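Local structure of genome polyprotein (Chicken sicinivirus JSY, 6QWT) at residues I104-S109 with N119-F124; Q108-P113 with A178-I183. The protein is the 3D polymerase portion of the viral polyprotein, an RNA-dependent RNA polymerase that probably copies the viral genome during replication. All coordinates share one frame; numbering follows the deposited sequence.

Contact 1 (I104-S109 with N119-F124); sequences IDMNQS and NRRSLF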
ATOM      1  N   ILE A 104       9.981  -2.675 -14.036  1.00 39.79           N
ATOM      2  CA  ILE A 104      10.405  -2.754 -12.644  1.00 40.71           C
ATOM      3  C   ILE A 104      11.323  -1.584 -12.308  1.00 42.83           C
ATOM      4  O   ILE A 104      11.987  -1.005 -13.179  1.00 44.22           O
ATOM      5  CB  ILE A 104      11.100  -4.098 -12.356  1.00 37.61           C
ATOM      6  CG1 ILE A 104      12.319  -4.278 -13.262  1.00 33.04           C
ATOM      7  CG2 ILE A 104      10.127  -5.256 -12.523  1.00 37.52           C
ATOM      8  CD1 ILE A 104      13.145  -5.496 -12.924  1.00 36.73           C
ATOM      9  N   ASP A 105      11.357  -1.232 -11.026  1.00 42.40           N
ATOM     10  CA  ASP A 105      12.265  -0.207 -10.522  1.00 39.24           C
ATOM     11  C   ASP A 105      13.637  -0.837 -10.320  1.00 42.20           C
ATOM     12  O   ASP A 105      13.822  -1.665  -9.423  1.00 44.83           O
ATOM     13  CB  ASP A 105      11.728   0.378  -9.219  1.00 41.11           C
ATOM     14  CG  ASP A 105      12.436   1.655  -8.817  1.00 42.68           C
ATOM     15  OD1 ASP A 105      11.779   2.524  -8.209  1.00 44.49           O
ATOM     16  OD2 ASP A 105      13.645   1.792  -9.103  1.00 42.05           O
ATOM     17  N   MET A 106      14.605  -0.444 -11.151  1.00 40.97           N
ATOM     18  CA  MET A 106      15.940  -1.022 -11.065  1.00 39.76           C
ATOM     19  C   MET A 106      16.712  -0.555  -9.836  1.00 44.03           C
ATOM     20  O   MET A 106      17.777  -1.112  -9.548  1.00 40.89           O
ATOM     21  CB  MET A 106      16.730  -0.691 -12.333  1.00 37.95           C
ATOM     22  CG  MET A 106      17.631  -1.815 -12.820  1.00 44.65           C
ATOM     23  SD  MET A 106      16.743  -3.333 -13.233  1.00 45.59           S
ATOM     24  CE  MET A 106      15.663  -2.762 -14.544  1.00 44.85           C
ATOM     25  N   ASN A 107      16.202   0.435  -9.106  1.00 40.39           N
ATOM     26  CA  ASN A 107      16.888   0.954  -7.932  1.00 42.74           C
ATOM     27  C   ASN A 107      16.437   0.302  -6.633  1.00 47.90           C
ATOM     28  O   ASN A 107      17.046   0.556  -5.588  1.00 47.15           O
ATOM     29  CB  ASN A 107      16.690   2.469  -7.834  1.00 43.02           C
ATOM     30  CG  ASN A 107      17.465   3.221  -8.891  1.00 48.47           C
ATOM     31  OD1 ASN A 107      18.616   2.892  -9.183  1.00 52.94           O
ATOM     32  ND2 ASN A 107      16.839   4.233  -9.478  1.00 50.13           N
ATOM     33  N   GLN A 108      15.394  -0.522  -6.665  1.00 46.06           N
ATOM     34  CA  GLN A 108      14.950  -1.190  -5.455  1.00 40.85           C
ATOM     35  C   GLN A 108      15.834  -2.402  -5.165  1.00 36.09           C
ATOM     36  O   GLN A 108      16.632  -2.840  -5.999  1.00 40.34           O
ATOM     37  CB  GLN A 108      13.483  -1.595  -5.577  1.00 39.00           C
ATOM     38  CG  GLN A 108      12.512  -0.443  -5.374  1.00 36.92           C
ATOM     39  CD  GLN A 108      11.062  -0.886  -5.407  1.00 52.56           C
ATOM     40  OE1 GLN A 108      10.282  -0.439  -6.249  1.00 52.63           O
ATOM     41  NE2 GLN A 108      10.690  -1.767  -4.484  1.00 50.60           N
ATOM     42  N   SER A 109      15.691  -2.936  -3.956  1.00 37.55           N
ATOM     43  CA  SER A 109      16.510  -4.065  -3.535  1.00 34.28           C
ATOM     44  C   SER A 109      16.232  -5.291  -4.398  1.00 34.53           C
ATOM     45  O   SER A 109      15.122  -5.489  -4.899  1.00 31.82           O
ATOM     46  CB  SER A 109      16.249  -4.398  -2.068  1.00 34.62           C
ATOM     47  OG  SER A 109      16.944  -5.576  -1.690  1.00 37.60           O
ATOM     48  N   ASN A 119      23.107  -5.886  -6.406  1.00 44.57           N
ATOM     49  CA  ASN A 119      21.941  -5.028  -6.528  1.00 40.50           C
ATOM     50  C   ASN A 119      21.123  -5.453  -7.747  1.00 41.52           C
ATOM     51  O   ASN A 119      21.477  -6.387  -8.472  1.00 40.74           O
ATOM     52  CB  ASN A 119      22.356  -3.555  -6.593  1.00 41.14           C
ATOM     53  CG  ASN A 119      23.091  -3.199  -7.876  1.00 43.98           C
ATOM     54  OD1 ASN A 119      23.494  -4.071  -8.647  1.00 48.66           O
ATOM     55  ND2 ASN A 119      23.269  -1.904  -8.108  1.00 44.25           N
ATOM     56  N   ARG A 120      20.008  -4.756  -7.975  1.00 39.15           N
ATOM     57  CA  ARG A 120      19.070  -5.184  -9.008  1.00 40.92           C
ATOM     58  C   ARG A 120      19.650  -4.991 -10.403  1.00 41.80           C
ATOM     59  O   ARG A 120      19.555  -5.886 -11.252  1.00 42.73           O
ATOM     60  CB  ARG A 120      17.750  -4.428  -8.864  1.00 40.58           C
ATOM     61  CG  ARG A 120      16.614  -5.284  -8.333  1.00 39.94           C
ATOM     62  CD  ARG A 120      15.264  -4.620  -8.535  1.00 35.02           C
ATOM     63  NE  ARG A 120      14.260  -5.193  -7.645  1.00 37.57           N
ATOM     64  CZ  ARG A 120      12.989  -4.813  -7.607  1.00 35.80           C
ATOM     65  NH1 ARG A 120      12.558  -3.853  -8.411  1.00 38.02           N
ATOM     66  NH2 ARG A 120      12.149  -5.395  -6.763  1.00 34.50           N
ATOM     67  N   ARG A 121      20.263  -3.830 -10.655  1.00 45.00           N
ATOM     68  CA  ARG A 121      20.758  -3.516 -11.994  1.00 46.47           C
ATOM     69  C   ARG A 121      21.816  -4.512 -12.460  1.00 45.74           C
ATOM     70  O   ARG A 121      21.931  -4.775 -13.664  1.00 47.20           O
ATOM     71  CB  ARG A 121      21.314  -2.088 -12.020  1.00 47.21           C
ATOM     72  CG  ARG A 121      21.907  -1.656 -13.354  1.00 44.56           C
ATOM     73  CD  ARG A 121      20.892  -1.757 -14.484  1.00 52.88           C
ATOM     74  NE  ARG A 121      21.485  -1.469 -15.788  1.00 52.53           N
ATOM     75  CZ  ARG A 121      22.070  -2.379 -16.561  1.00 56.62           C
ATOM     76  NH1 ARG A 121      22.142  -3.643 -16.162  1.00 52.58           N
ATOM     77  NH2 ARG A 121      22.585  -2.029 -17.732  1.00 56.10           N
ATOM     78  N   SER A 122      22.581  -5.087 -11.531  1.00 43.97           N
ATOM     79  CA  SER A 122      23.654  -6.001 -11.907  1.00 45.94           C
ATOM     80  C   SER A 122      23.144  -7.274 -12.566  1.00 47.66           C
ATOM     81  O   SER A 122      23.896  -7.910 -13.312  1.00 49.42           O
ATOM     82  CB  SER A 122      24.488  -6.363 -10.678  1.00 49.70           C
ATOM     83  OG  SER A 122      25.121  -5.215 -10.137  1.00 55.78           O
ATOM     84  N   LEU A 123      21.896  -7.661 -12.315  1.00 48.80           N
ATOM     85  CA  LEU A 123      21.365  -8.926 -12.801  1.00 47.67           C
ATOM     86  C   LEU A 123      20.794  -8.845 -14.211  1.00 45.25           C
ATOM     87  O   LEU A 123      20.284  -9.853 -14.711  1.00 45.25           O
ATOM     88  CB  LEU A 123      20.289  -9.441 -11.840  1.00 46.13           C
ATOM     89  CG  LEU A 123      20.739  -9.604 -10.390  1.00 44.63           C
ATOM     90  CD1 LEU A 123      19.545  -9.632  -9.452  1.00 38.14           C
ATOM     91  CD2 LEU A 123      21.574 -10.864 -10.244  1.00 40.70           C
ATOM     92  N   PHE A 124      20.870  -7.687 -14.867  1.00 46.62           N
ATOM     93  CA  PHE A 124      20.282  -7.505 -16.187  1.00 49.88           C
ATOM     94  C   PHE A 124      21.317  -6.975 -17.169  1.00 52.51           C
ATOM     95  O   PHE A 124      22.215  -6.208 -16.804  1.00 52.50           O
ATOM     96  CB  PHE A 124      19.084  -6.543 -16.146  1.00 43.77           C
ATOM     97  CG  PHE A 124      17.977  -6.988 -15.232  1.00 43.65           C
ATOM     98  CD1 PHE A 124      16.959  -7.802 -15.701  1.00 43.02           C
ATOM     99  CD2 PHE A 124      17.953  -6.586 -13.907  1.00 39.15           C
ATOM    100  CE1 PHE A 124      15.939  -8.211 -14.861  1.00 39.96           C
ATOM    101  CE2 PHE A 124      16.936  -6.990 -13.065  1.00 39.46           C
ATOM    102  CZ  PHE A 124      15.927  -7.803 -13.543  1.00 42.05           C
TER
HETATM  103  O   HOH W   1       9.790  -3.031  -8.960  1.00 32.00           O
HETATM  104  O   HOH W   2      20.080  -1.591  -8.988  1.00 41.08           O
HETATM  105  O   HOH W   3      13.331  -7.568  -5.239  1.00 29.95           O

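Contact 2 (Q108-P113 with A178-I183); sequences QSAGYP and APIHAI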
ATOM      1  N   GLN A 108      15.394  -0.522  -6.665  1.00 46.06           N
ATOM      2  CA  GLN A 108      14.950  -1.190  -5.455  1.00 40.85           C
ATOM      3  C   GLN A 108      15.834  -2.402  -5.165  1.00 36.09           C
ATOM      4  O   GLN A 108      16.632  -2.840  -5.999  1.00 40.34           O
ATOM      5  CB  GLN A 108      13.483  -1.595  -5.577  1.00 39.00           C
ATOM      6  CG  GLN A 108      12.512  -0.443  -5.374  1.00 36.92           C
ATOM      7  CD  GLN A 108      11.062  -0.886  -5.407  1.00 52.56           C
ATOM      8  OE1 GLN A 108      10.282  -0.439  -6.249  1.00 52.63           O
ATOM      9  NE2 GLN A 108      10.690  -1.767  -4.484  1.00 50.60           N
ATOM     10  N   SER A 109      15.691  -2.936  -3.956  1.00 37.55           N
ATOM     11  CA  SER A 109      16.510  -4.065  -3.535  1.00 34.28           C
ATOM     12  C   SER A 109      16.232  -5.291  -4.398  1.00 34.53           C
ATOM     13  O   SER A 109      15.122  -5.489  -4.899  1.00 31.82           O
ATOM     14  CB  SER A 109      16.249  -4.398  -2.068  1.00 34.62           C
ATOM     15  OG  SER A 109      16.944  -5.576  -1.690  1.00 37.60           O
ATOM     16  N   ALA A 110      17.261  -6.116  -4.573  1.00 32.69           N
ATOM     17  CA  ALA A 110      17.109  -7.360  -5.313  1.00 32.42           C
ATOM     18  C   ALA A 110      16.540  -8.487  -4.461  1.00 32.53           C
ATOM     19  O   ALA A 110      16.156  -9.525  -5.012  1.00 30.52           O
ATOM     20  CB  ALA A 110      18.451  -7.786  -5.909  1.00 32.90           C
ATOM     21  N   GLY A 111      16.472  -8.308  -3.143  1.00 34.45           N
ATOM     22  CA  GLY A 111      15.906  -9.314  -2.270  1.00 31.58           C
ATOM     23  C   GLY A 111      16.848 -10.476  -2.027  1.00 30.60           C
ATOM     24  O   GLY A 111      17.937 -10.579  -2.596  1.00 30.43           O
ATOM     25  N   TYR A 112      16.398 -11.380  -1.157  1.00 28.68           N
ATOM     26  CA  TYR A 112      17.198 -12.522  -0.736  1.00 27.79           C
ATOM     27  C   TYR A 112      17.144 -13.633  -1.786  1.00 31.00           C
ATOM     28  O   TYR A 112      16.067 -13.949  -2.298  1.00 27.93           O
ATOM     29  CB  TYR A 112      16.695 -13.056   0.605  1.00 29.57           C
ATOM     30  CG  TYR A 112      17.693 -13.942   1.299  1.00 32.61           C
ATOM     31  CD1 TYR A 112      18.718 -13.396   2.061  1.00 30.55           C
ATOM     32  CD2 TYR A 112      17.628 -15.323   1.175  1.00 30.57           C
ATOM     33  CE1 TYR A 112      19.645 -14.203   2.688  1.00 29.66           C
ATOM     34  CE2 TYR A 112      18.548 -16.137   1.797  1.00 28.64           C
ATOM     35  CZ  TYR A 112      19.554 -15.571   2.552  1.00 30.86           C
ATOM     36  OH  TYR A 112      20.471 -16.377   3.176  1.00 31.30           O
ATOM     37  N   PRO A 113      18.287 -14.263  -2.113  1.00 31.72           N
ATOM     38  CA  PRO A 113      19.608 -14.003  -1.527  1.00 35.88           C
ATOM     39  C   PRO A 113      20.462 -13.005  -2.309  1.00 36.54           C
ATOM     40  O   PRO A 113      21.609 -12.777  -1.921  1.00 36.82           O
ATOM     41  CB  PRO A 113      20.260 -15.388  -1.552  1.00 32.76           C
ATOM     42  CG  PRO A 113      19.720 -15.998  -2.813  1.00 31.42           C
ATOM     43  CD  PRO A 113      18.315 -15.444  -2.998  1.00 28.49           C
ATOM     44  N   ALA A 178      10.040  -8.817  -1.382  1.00 28.78           N
ATOM     45  CA  ALA A 178      10.186 -10.090  -2.065  1.00 28.89           C
ATOM     46  C   ALA A 178      11.418 -10.061  -2.967  1.00 25.16           C
ATOM     47  O   ALA A 178      11.867  -8.992  -3.388  1.00 21.81           O
ATOM     48  CB  ALA A 178       8.935 -10.393  -2.885  1.00 24.97           C
ATOM     49  N   PRO A 179      11.993 -11.223  -3.271  1.00 25.97           N
ATOM     50  CA  PRO A 179      13.163 -11.252  -4.154  1.00 25.61           C
ATOM     51  C   PRO A 179      12.778 -10.997  -5.606  1.00 24.95           C
ATOM     52  O   PRO A 179      11.632 -11.183  -6.021  1.00 25.14           O
ATOM     53  CB  PRO A 179      13.725 -12.665  -3.964  1.00 25.31           C
ATOM     54  CG  PRO A 179      12.565 -13.478  -3.505  1.00 26.11           C
ATOM     55  CD  PRO A 179      11.667 -12.555  -2.729  1.00 23.00           C
ATOM     56  N   ILE A 180      13.780 -10.577  -6.385  1.00 26.26           N
ATOM     57  CA  ILE A 180      13.535 -10.104  -7.747  1.00 29.32           C
ATOM     58  C   ILE A 180      12.979 -11.223  -8.627  1.00 27.83           C
ATOM     59  O   ILE A 180      12.127 -10.983  -9.491  1.00 26.22           O
ATOM     60  CB  ILE A 180      14.820  -9.488  -8.340  1.00 28.90           C
ATOM     61  CG1 ILE A 180      14.580  -8.998  -9.771  1.00 32.44           C
ATOM     62  CG2 ILE A 180      15.982 -10.481  -8.286  1.00 26.41           C
ATOM     63  CD1 ILE A 180      13.538  -7.900  -9.876  1.00 31.25           C
ATOM     64  N   HIS A 181      13.437 -12.461  -8.420  1.00 26.44           N
ATOM     65  CA  HIS A 181      12.935 -13.555  -9.248  1.00 26.73           C
ATOM     66  C   HIS A 181      11.496 -13.914  -8.893  1.00 28.19           C
ATOM     67  O   HIS A 181      10.736 -14.343  -9.767  1.00 27.81           O
ATOM     68  CB  HIS A 181      13.844 -14.784  -9.135  1.00 31.34           C
ATOM     69  CG  HIS A 181      13.917 -15.375  -7.760  1.00 29.41           C
ATOM     70  ND1 HIS A 181      14.579 -14.763  -6.717  1.00 29.08           N
ATOM     71  CD2 HIS A 181      13.433 -16.540  -7.265  1.00 30.84           C
ATOM     72  CE1 HIS A 181      14.490 -15.517  -5.636  1.00 28.28           C
ATOM     73  NE2 HIS A 181      13.798 -16.600  -5.940  1.00 31.85           N
ATOM     74  N   ALA A 182      11.100 -13.737  -7.629  1.00 28.47           N
ATOM     75  CA  ALA A 182       9.701 -13.944  -7.266  1.00 26.56           C
ATOM     76  C   ALA A 182       8.822 -12.810  -7.774  1.00 27.75           C
ATOM     77  O   ALA A 182       7.643 -13.026  -8.081  1.00 25.45           O
ATOM     78  CB  ALA A 182       9.560 -14.081  -5.751  1.00 22.37           C
ATOM     79  N   ILE A 183       9.373 -11.600  -7.873  1.00 28.14           N
ATOM     80  CA  ILE A 183       8.590 -10.468  -8.354  1.00 25.11           C
ATOM     81  C   ILE A 183       8.322 -10.600  -9.847  1.00 28.20           C
ATOM     82  O   ILE A 183       7.199 -10.368 -10.313  1.00 27.16           O
ATOM     83  CB  ILE A 183       9.306  -9.150  -8.010  1.00 26.80           C
ATOM     84  CG1 ILE A 183       8.980  -8.741  -6.572  1.00 27.13           C
ATOM     85  CG2 ILE A 183       8.917  -8.047  -8.983  1.00 24.58           C
ATOM     86  CD1 ILE A 183      10.075  -7.954  -5.905  1.00 30.97           C
TER
HETATM   87  O   HOH W   3      13.331  -7.568  -5.239  1.00 29.95           O

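Contact 1 (I104-S109 with N119-F124)
The side chain of R120 crosses to the carbonyls of D105 and S109, joining two parts of the long loop between strands 101-102 and 124-126 in the fingers of a picornaviral right-hand polymerase. D105 to Q108 form a type I beta turn; R120 reaches D105 O at its start and S109 O just past its end. R120, a buried residue, is extended from CG to NE, which sets NE beside S109 O. NH1 donates to D105 O at 2.7 Å, bent at hydrogen (138°) and with the oxygen somewhat out of the guanidinium plane. NE makes a weak bond to S109 O (2.9 Å). Two waters lie in plane at the guanidinium edge: one links NH1 to D105 N, the other links NH2 to S109 O. Each of the three nitrogens thus has a backbone carbonyl or a water as partner. The D105 carboxylate instead turns back on its own chain, where OD2 takes the N107 amide in an Asx turn; at 5.8 Å from R120 NH1, OD2 might still favour the positive charge at long range.

Further packing comes from Q108, with CB 3.7 Å above one guanidinium face, toward its rim, and O 3.4 Å from R120 CG; I180 and I183 of helix 180-189 also touch R120.

The apolar part involves I104, M106, R121 and F124. M106 CG rests on CA and CD of R121, and the bend at chi2 (60°) sets SD beside the F124 ring in an oblique Met-aromatic contact, 4.2 Å from its centroid. I104 and F124 meet tip to tip, CD1 touching CZ at 3.7 Å.

Contact 2 (Q108-P113 with A178-I183)
A110 contributes the most surface here, and it meets I180 mainly through its carbonyl. The I180 amide, at the first residue of helix 180-189, donates to A110 O at 2.9 Å with an angle of 145° at hydrogen; the nitrogen stands above the carbonyl plane, 40° out of it. The same oxygen lies 3.4 Å from I180 CG2, the methyl branch set between the backbone N and the carbonyl carbon because CG1 is anti to N (chi1 180°). The A110 methyl stays further off, its CB 4.4 Å from I180 CG2.

P179 occupies the N-cap position of that helix, and its carbonyl accepts from I183 N in the first turn. A178 and P179 lead from strand 174-177 into this helix. The strand closes what is, by its sequence, probably motif F of picornaviral polymerases; the contact joins the fingers loop 108-113 to the chain just after it. The proline packs against backbone: its CB abuts Y112 O at 3.1 Å, and its CA approaches A110 O in a CA-H...O contact. With no side chain on G111, whose phi is positive, the two chains come together until G111 CA is 3.9 Å from P179 CA.

Just upstream, S109 OG accepts from G111 N in an ST turn, and a water donates to both S109 O and A178 O. H181 presents its ring edge to Y112 O, with CE1 at 4.0 Å, while its ND1 is hydrogen-bonded to W114 NE1. The Y112 side chain ends away from the helix, its OH hydrogen-bonded to P11 O.

In the fold
The two contacts lie with their centres about 9 Å apart and start from one stretch, Q108 and S109 belonging to both. Along the chain the order is 104-109, 108-113, 119-124 and 178-183: the first three run through the loop after strand 101-102 as far as the start of strand 124-126, and the last, after a further 53 residues, leads into helix 180-189. The contacts also touch directly. R120 of contact 1 packs against the CD1 atoms of I180 and I183 in contact 2, L123 CD1 meets I180 CG2, and one water is common to both. The loop is thus folded on itself and laid on the first turn of the helix, partly buried at contact 1 and buried at contact 2, within the fingers.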